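Local coordinates for regulatory protein (Bacillus megaterium, PDB 4UA1) that probably represses the mercury resistance operon without mercury and, as a dimer that has bound mercury(II), activates its transcription while staying on the DNA, at residues Arg20-Leu25 and Leu62-Asp66; Arg48-Ile52 and Leu68-Asp73. Residue numbers count along the deposited sequence, not the author numbering.

Both contacts lie in the N-terminal DNA-binding domain of the MerR family, their centres about 9 Å apart, and both use helix 62-74. Contact 1 brings the end of helix 18-22 and the turn after it against the first part of that helix; contact 2 sets helix 44-57 against its later part. In chain order the segments run 20-25, 48-52, 62-66, 68-73, so the two pairings interleave and three helices close on one another. Leu25 joins them directly, its CD2 lying 4.0 Å from Leu69 CD1. Helix 62-74 thus packs on both earlier helices and leads into helix 78-112, the long helix that in MerR proteins forms the dimer interface.

Contact 1: residues Arg20-Leu25 and Leu62-Asp66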
ATOM      1  N   ARG B  20       3.101 -17.510  -9.689  1.00 48.95           N
ATOM      2  CA  ARG B  20       4.514 -17.485  -9.358  1.00 44.51           C
ATOM      3  C   ARG B  20       5.343 -18.236 -10.378  1.00 44.70           C
ATOM      4  O   ARG B  20       6.331 -17.698 -10.862  1.00 45.03           O
ATOM      5  CB  ARG B  20       4.745 -18.080  -7.976  1.00 43.92           C
ATOM      6  CG  ARG B  20       5.174 -17.104  -6.935  1.00 43.88           C
ATOM      7  CD  ARG B  20       4.210 -15.984  -6.810  1.00 44.18           C
ATOM      8  NE  ARG B  20       4.247 -15.459  -5.455  1.00 44.07           N
ATOM      9  CZ  ARG B  20       3.689 -14.304  -5.117  1.00 45.00           C
ATOM     10  NH1 ARG B  20       3.072 -13.578  -6.035  1.00 54.23           N
ATOM     11  NH2 ARG B  20       3.743 -13.867  -3.875  1.00 44.40           N
ATOM     12  N   TYR B  21       4.973 -19.469 -10.717  1.00 51.11           N
ATOM     13  CA  TYR B  21       5.773 -20.155 -11.733  1.00 60.18           C
ATOM     14  C   TYR B  21       5.388 -19.671 -13.136  1.00 59.39           C
ATOM     15  O   TYR B  21       6.196 -19.742 -14.062  1.00 61.34           O
ATOM     16  CB  TYR B  21       5.769 -21.699 -11.598  1.00 54.54           C
ATOM     17  CG  TYR B  21       4.517 -22.545 -11.670  1.00 63.43           C
ATOM     18  CD1 TYR B  21       4.028 -23.006 -12.892  1.00 69.64           C
ATOM     19  CD2 TYR B  21       3.923 -23.030 -10.505  1.00 58.52           C
ATOM     20  CE1 TYR B  21       2.914 -23.845 -12.955  1.00 61.51           C
ATOM     21  CE2 TYR B  21       2.817 -23.867 -10.553  1.00 57.03           C
ATOM     22  CZ  TYR B  21       2.312 -24.272 -11.775  1.00 64.19           C
ATOM     23  OH  TYR B  21       1.202 -25.104 -11.805  1.00 68.04           O
ATOM     24  N   TYR B  22       4.177 -19.150 -13.273  1.00 51.17           N
ATOM     25  CA  TYR B  22       3.748 -18.511 -14.506  1.00 49.41           C
ATOM     26  C   TYR B  22       4.701 -17.341 -14.742  1.00 52.94           C
ATOM     27  O   TYR B  22       5.072 -17.046 -15.884  1.00 51.79           O
ATOM     28  CB  TYR B  22       2.283 -18.033 -14.419  1.00 51.79           C
ATOM     29  CG  TYR B  22       1.363 -18.596 -15.484  1.00 50.38           C
ATOM     30  CD2 TYR B  22      -0.029 -18.510 -15.380  1.00 51.01           C
ATOM     31  CE2 TYR B  22      -0.645 -17.910 -14.299  1.00 49.88           C
ATOM     32  N   GLU B  23       5.099 -16.678 -13.657  1.00 46.88           N
ATOM     33  CA  GLU B  23       6.045 -15.560 -13.742  1.00 47.19           C
ATOM     34  C   GLU B  23       7.502 -15.949 -13.648  1.00 47.14           C
ATOM     35  O   GLU B  23       8.336 -15.061 -13.575  1.00 60.31           O
ATOM     36  CB  GLU B  23       5.768 -14.531 -12.659  1.00 48.97           C
ATOM     37  CG  GLU B  23       4.654 -13.596 -13.022  1.00 58.26           C
ATOM     38  CD  GLU B  23       4.130 -12.858 -11.826  1.00 67.87           C
ATOM     39  OE1 GLU B  23       4.710 -13.040 -10.728  1.00 51.01           O
ATOM     40  OE2 GLU B  23       3.124 -12.128 -11.978  1.00 75.42           O
ATOM     41  N   ARG B  24       7.797 -17.247 -13.589  1.00 48.90           N
ATOM     42  CA  ARG B  24       9.176 -17.786 -13.518  1.00 52.09           C
ATOM     43  C   ARG B  24       9.809 -17.676 -12.112  1.00 48.40           C
ATOM     44  O   ARG B  24      10.885 -18.216 -11.863  1.00 52.26           O
ATOM     45  CB  ARG B  24      10.066 -17.101 -14.575  1.00 63.16           C
ATOM     46  CG  ARG B  24      11.575 -17.106 -14.350  1.00 59.86           C
ATOM     47  CD  ARG B  24      12.189 -15.787 -14.808  1.00 59.80           C
ATOM     48  NE  ARG B  24      13.597 -15.696 -14.440  1.00 66.95           N
ATOM     49  CZ  ARG B  24      14.064 -15.092 -13.351  1.00 62.15           C
ATOM     50  NH1 ARG B  24      13.243 -14.501 -12.491  1.00 50.46           N
ATOM     51  NH2 ARG B  24      15.368 -15.078 -13.128  1.00 62.06           N
ATOM     52  N   LEU B  25       9.107 -17.058 -11.168  1.00 45.52           N
ATOM     53  CA  LEU B  25       9.632 -16.943  -9.806  1.00 49.18           C
ATOM     54  C   LEU B  25       9.790 -18.303  -9.134  1.00 48.08           C
ATOM     55  O   LEU B  25      10.825 -18.610  -8.532  1.00 49.98           O
ATOM     56  CB  LEU B  25       8.737 -16.052  -8.946  1.00 46.67           C
ATOM     57  CG  LEU B  25       8.590 -14.595  -9.380  1.00 45.32           C
ATOM     58  CD1 LEU B  25       7.588 -13.946  -8.468  1.00 45.06           C
ATOM     59  CD2 LEU B  25       9.915 -13.855  -9.376  1.00 45.78           C
ATOM     60  N   LEU B  62       6.833  -7.665  -6.190  1.00 26.51           N
ATOM     61  CA  LEU B  62       7.055  -8.863  -6.992  1.00 25.14           C
ATOM     62  C   LEU B  62       8.068  -8.599  -8.116  1.00 30.34           C
ATOM     63  O   LEU B  62       8.932  -9.415  -8.411  1.00 30.31           O
ATOM     64  CB  LEU B  62       5.750  -9.362  -7.605  1.00 25.70           C
ATOM     65  CG  LEU B  62       4.987 -10.451  -6.854  1.00 37.68           C
ATOM     66  CD1 LEU B  62       3.750 -10.836  -7.661  1.00 38.41           C
ATOM     67  CD2 LEU B  62       5.843 -11.692  -6.502  1.00 29.70           C
ATOM     68  N   ASN B  63       7.966  -7.426  -8.716  1.00 27.47           N
ATOM     69  CA  ASN B  63       8.863  -7.032  -9.777  1.00 27.36           C
ATOM     70  C   ASN B  63      10.310  -6.971  -9.342  1.00 28.33           C
ATOM     71  O   ASN B  63      11.189  -7.550  -9.990  1.00 35.14           O
ATOM     72  CB  ASN B  63       8.431  -5.680 -10.313  1.00 39.91           C
ATOM     73  CG  ASN B  63       9.038  -5.382 -11.636  1.00 41.90           C
ATOM     74  OD1 ASN B  63       9.862  -4.476 -11.754  1.00 37.77           O
ATOM     75  ND2 ASN B  63       8.660  -6.155 -12.648  1.00 41.41           N
ATOM     76  N   GLU B  64      10.549  -6.283  -8.229  1.00 25.64           N
ATOM     77  CA  GLU B  64      11.867  -6.240  -7.611  1.00 24.69           C
ATOM     78  C   GLU B  64      12.389  -7.640  -7.311  1.00 24.37           C
ATOM     79  O   GLU B  64      13.564  -7.954  -7.527  1.00 24.11           O
ATOM     80  CB  GLU B  64      11.822  -5.412  -6.336  1.00 26.59           C
ATOM     81  CG  GLU B  64      11.432  -3.991  -6.625  1.00 41.23           C
ATOM     82  CD  GLU B  64      11.427  -3.080  -5.414  1.00 35.27           C
ATOM     83  OE1 GLU B  64      11.133  -3.546  -4.284  1.00 28.49           O
ATOM     84  OE2 GLU B  64      11.686  -1.877  -5.633  1.00 33.23           O
ATOM     85  N   ILE B  65      11.507  -8.486  -6.807  1.00 23.17           N
ATOM     86  CA  ILE B  65      11.889  -9.841  -6.462  1.00 23.19           C
ATOM     87  C   ILE B  65      12.294 -10.619  -7.709  1.00 26.73           C
ATOM     88  O   ILE B  65      13.241 -11.407  -7.681  1.00 34.81           O
ATOM     89  CB  ILE B  65      10.743 -10.524  -5.713  1.00 28.92           C
ATOM     90  CG1 ILE B  65      10.622  -9.908  -4.301  1.00 27.60           C
ATOM     91  CG2 ILE B  65      10.944 -12.019  -5.665  1.00 23.90           C
ATOM     92  CD1 ILE B  65       9.455 -10.399  -3.504  1.00 24.30           C
ATOM     93  N   ASP B  66      11.603 -10.347  -8.810  1.00 31.89           N
ATOM     94  CA  ASP B  66      11.897 -10.921 -10.125  1.00 36.84           C
ATOM     95  C   ASP B  66      13.324 -10.578 -10.573  1.00 33.61           C
ATOM     96  O   ASP B  66      14.119 -11.463 -10.981  1.00 28.26           O
ATOM     97  CB  ASP B  66      10.891 -10.386 -11.144  1.00 27.50           C
ATOM     98  CG  ASP B  66      10.861 -11.179 -12.428  1.00 37.97           C
ATOM     99  OD1 ASP B  66      11.889 -11.763 -12.814  1.00 52.41           O
ATOM    100  OD2 ASP B  66       9.798 -11.181 -13.078  1.00 56.24           O
TER
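In this winged helix-turn-helix domain of the MerR type, helix 18-22 stops at a Schellman motif, and the turn that follows packs against the start of helix 62-74. Arg24 takes the positive phi of the motif (78°), with Arg24 N bonded to Tyr21 O at 3.0 Å and Leu25 N weakly to Arg20 O at 2.9 Å. After this turn the Leu25 side chain lies against helix 62-74 and also touches Ile52 of helix 44-57. On the second segment, Leu62 comes first and loses the most surface. Its CD2 lies 3.5 Å from Leu25 CD1 and sits over one face of the Arg20 guanidinium, while its CD1 is 3.3 Å from Arg20 NH1 and 3.9 Å from Glu23 OE1, so the apolar tip of Leu62 meets two charged side chains. Glu64, which does not touch 20-25, forms a salt bridge with Lys89 of long helix 78-112. Ile65 adds a lighter apolar touch, CG2 to Leu25 CD2 at 4.3 Å, and is also packed on Met55 and Gln56 of helix 44-57. At Asp66 the helix backbone itself comes close: Leu25 CD2 is 3.6 Å from Asp66 CA, and these residues have the nearest CA atoms, 6.4 Å apart. The Asp66 carboxylate closes the contact at its partly exposed border with a salt bridge, Arg24 NH1 to Asp66 OD1 at 3.1 Å.

Contact 2: residues Arg48-Ile52 and Leu68-Asp73; sequences RLHFI and LLGVVD
This is a buried helix-helix contact in the DNA-binding domain, between the middle of helix 44-57 and the later part of helix 62-74, with a salt bridge at one border. Both segments are regular helix, with bonds such as Ile52 N to Arg48 O at 2.9 Å and Asp73 N to Leu69 O at 3.0 Å. Their N-to-C directions differ by 131°, and the short axes come no closer than 13.3 Å, a wide gap that long side chains fill. Ile52 and Leu69 have the nearest CA atoms, 9.3 Å apart. Leu69 (chi1 m, chi2 t) reaches in from helix 62-74: its CD1 lies 4.1 Å from Ile52 CD1, and its CD2 is 3.9 Å from Phe51 CE2, at the edge of the ring. Phe51, with chi1 t, also places CZ 4.2 Å from Leu68 CD2. Helices 44-57 and 62-74 follow the helix-turn-helix and its first wing in the MerR fold, and here they pack beside the dimerisation helix: Phe51 and Leu68 both touch Met82 of helix 78-112, and Phe51 also meets Leu129 of the second subunit. The Phe51 side chain is about 10 Å from a bound mercury ion. Arg48, chi1 and chi2 t but chi3 m (-90°), reaches across and turns near its end, so that Leu69 CD2 lies over one face of its guanidinium. Asp73 (chi1 m) receives Arg48 NH2 at 2.6 Å on OD1, a weak bond, and at 2.7 Å on OD2, while Arg48 NH1 reaches Asp73 OD2 weakly at 3.2 Å.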
ATOM      1  N   ARG B  48      12.538 -21.481  -1.757  1.00 32.99           N
ATOM      2  CA  ARG B  48      12.455 -20.314  -2.625  1.00 31.47           C
ATOM      3  C   ARG B  48      11.164 -19.555  -2.360  1.00 34.06           C
ATOM      4  O   ARG B  48      11.126 -18.327  -2.384  1.00 37.54           O
ATOM      5  CB  ARG B  48      12.553 -20.692  -4.096  1.00 40.76           C
ATOM      6  CG  ARG B  48      12.537 -19.461  -4.984  1.00 34.59           C
ATOM      7  CD  ARG B  48      12.943 -19.754  -6.404  1.00 38.06           C
ATOM      8  NE  ARG B  48      14.388 -19.606  -6.544  1.00 50.56           N
ATOM      9  CZ  ARG B  48      14.994 -18.873  -7.471  1.00 39.95           C
ATOM     10  NH1 ARG B  48      14.294 -18.225  -8.392  1.00 37.62           N
ATOM     11  NH2 ARG B  48      16.313 -18.819  -7.491  1.00 49.04           N
ATOM     12  N   LEU B  49      10.106 -20.298  -2.104  1.00 30.33           N
ATOM     13  CA  LEU B  49       8.831 -19.707  -1.790  1.00 30.73           C
ATOM     14  C   LEU B  49       8.818 -19.040  -0.405  1.00 34.63           C
ATOM     15  O   LEU B  49       8.159 -18.008  -0.236  1.00 40.03           O
ATOM     16  CB  LEU B  49       7.745 -20.772  -1.896  1.00 34.49           C
ATOM     17  CG  LEU B  49       6.283 -20.338  -1.870  1.00 30.34           C
ATOM     18  CD1 LEU B  49       6.068 -19.311  -2.924  1.00 29.15           C
ATOM     19  CD2 LEU B  49       5.352 -21.544  -2.079  1.00 31.40           C
ATOM     20  N   HIS B  50       9.517 -19.611   0.584  1.00 30.04           N
ATOM     21  CA  HIS B  50       9.688 -18.917   1.879  1.00 37.61           C
ATOM     22  C   HIS B  50      10.376 -17.590   1.658  1.00 33.45           C
ATOM     23  O   HIS B  50       9.909 -16.542   2.117  1.00 28.69           O
ATOM     24  CB  HIS B  50      10.507 -19.733   2.892  1.00 33.22           C
ATOM     25  CG  HIS B  50       9.697 -20.712   3.674  1.00 44.33           C
ATOM     26  ND1 HIS B  50       8.630 -20.332   4.457  1.00 54.77           N
ATOM     27  CD2 HIS B  50       9.771 -22.062   3.766  1.00 47.52           C
ATOM     28  CE1 HIS B  50       8.092 -21.405   5.011  1.00 52.22           C
ATOM     29  NE2 HIS B  50       8.762 -22.468   4.605  1.00 47.40           N
ATOM     30  N   PHE B  51      11.494 -17.671   0.937  1.00 29.96           N
ATOM     31  CA  PHE B  51      12.324 -16.529   0.623  1.00 30.27           C
ATOM     32  C   PHE B  51      11.463 -15.416  -0.020  1.00 38.26           C
ATOM     33  O   PHE B  51      11.505 -14.241   0.388  1.00 26.12           O
ATOM     34  CB  PHE B  51      13.445 -16.975  -0.322  1.00 30.63           C
ATOM     35  CG  PHE B  51      14.414 -15.883  -0.689  1.00 32.28           C
ATOM     36  CD1 PHE B  51      14.799 -14.926   0.243  1.00 34.97           C
ATOM     37  CD2 PHE B  51      14.936 -15.809  -1.968  1.00 30.40           C
ATOM     38  CE1 PHE B  51      15.686 -13.919  -0.093  1.00 30.32           C
ATOM     39  CE2 PHE B  51      15.827 -14.810  -2.315  1.00 33.28           C
ATOM     40  CZ  PHE B  51      16.196 -13.860  -1.379  1.00 41.26           C
ATOM     41  N   ILE B  52      10.650 -15.805  -0.997  1.00 27.03           N
ATOM     42  CA  ILE B  52       9.849 -14.841  -1.724  1.00 32.66           C
ATOM     43  C   ILE B  52       8.789 -14.221  -0.817  1.00 28.45           C
ATOM     44  O   ILE B  52       8.616 -12.992  -0.775  1.00 26.10           O
ATOM     45  CB  ILE B  52       9.197 -15.502  -2.944  1.00 26.84           C
ATOM     46  CG1 ILE B  52      10.260 -15.781  -4.006  1.00 27.86           C
ATOM     47  CG2 ILE B  52       8.121 -14.618  -3.514  1.00 25.73           C
ATOM     48  CD1 ILE B  52       9.814 -16.757  -5.040  1.00 40.32           C
ATOM     49  N   LEU B  68      15.851  -9.255  -8.729  1.00 23.77           N
ATOM     50  CA  LEU B  68      16.784  -9.735  -7.723  1.00 27.78           C
ATOM     51  C   LEU B  68      17.098 -11.197  -7.948  1.00 40.59           C
ATOM     52  O   LEU B  68      18.262 -11.584  -7.973  1.00 29.04           O
ATOM     53  CB  LEU B  68      16.202  -9.517  -6.318  1.00 23.74           C
ATOM     54  CG  LEU B  68      16.875 -10.053  -5.045  1.00 29.50           C
ATOM     55  CD1 LEU B  68      16.396  -9.298  -3.798  1.00 24.04           C
ATOM     56  CD2 LEU B  68      16.608 -11.547  -4.840  1.00 24.60           C
ATOM     57  N   LEU B  69      16.059 -12.005  -8.117  1.00 24.74           N
ATOM     58  CA  LEU B  69      16.255 -13.422  -8.311  1.00 26.66           C
ATOM     59  C   LEU B  69      17.032 -13.720  -9.594  1.00 38.69           C
ATOM     60  O   LEU B  69      17.864 -14.626  -9.612  1.00 39.29           O
ATOM     61  CB  LEU B  69      14.914 -14.156  -8.314  1.00 33.81           C
ATOM     62  CG  LEU B  69      14.288 -14.478  -6.954  1.00 33.05           C
ATOM     63  CD1 LEU B  69      12.951 -15.191  -7.146  1.00 26.42           C
ATOM     64  CD2 LEU B  69      15.249 -15.333  -6.126  1.00 26.68           C
ATOM     65  N   GLY B  70      16.791 -12.947 -10.652  1.00 34.22           N
ATOM     66  CA  GLY B  70      17.566 -13.132 -11.869  1.00 28.52           C
ATOM     67  C   GLY B  70      19.051 -12.923 -11.650  1.00 33.54           C
ATOM     68  O   GLY B  70      19.901 -13.742 -12.063  1.00 45.64           O
ATOM     69  N   VAL B  71      19.361 -11.812 -10.991  1.00 28.76           N
ATOM     70  CA  VAL B  71      20.737 -11.446 -10.678  1.00 33.80           C
ATOM     71  C   VAL B  71      21.418 -12.469  -9.762  1.00 37.75           C
ATOM     72  O   VAL B  71      22.474 -13.014 -10.103  1.00 37.23           O
ATOM     73  CB  VAL B  71      20.791 -10.033 -10.050  1.00 40.84           C
ATOM     74  CG1 VAL B  71      22.192  -9.667  -9.642  1.00 24.82           C
ATOM     75  CG2 VAL B  71      20.267  -9.017 -11.049  1.00 28.55           C
ATOM     76  N   VAL B  72      20.819 -12.759  -8.612  1.00 42.11           N
ATOM     77  CA  VAL B  72      21.460 -13.682  -7.685  1.00 37.75           C
ATOM     78  C   VAL B  72      21.642 -15.044  -8.346  1.00 39.27           C
ATOM     79  O   VAL B  72      22.715 -15.638  -8.269  1.00 43.49           O
ATOM     80  CB  VAL B  72      20.658 -13.873  -6.370  1.00 23.89           C
ATOM     81  CG1 VAL B  72      21.382 -14.853  -5.452  1.00 25.11           C
ATOM     82  CG2 VAL B  72      20.437 -12.539  -5.663  1.00 27.14           C
ATOM     83  N   ASP B  73      20.618 -15.520  -9.046  1.00 31.97           N
ATOM     84  CA  ASP B  73      20.733 -16.812  -9.725  1.00 37.28           C
ATOM     85  C   ASP B  73      21.852 -16.831 -10.762  1.00 41.72           C
ATOM     86  O   ASP B  73      22.500 -17.855 -10.947  1.00 44.07           O
ATOM     87  CB  ASP B  73      19.415 -17.197 -10.402  1.00 41.28           C
ATOM     88  CG  ASP B  73      18.321 -17.571  -9.395  1.00 56.52           C
ATOM     89  OD1 ASP B  73      18.656 -17.831  -8.212  1.00 56.36           O
ATOM     90  OD2 ASP B  73      17.119 -17.582  -9.784  1.00 48.25           O
TER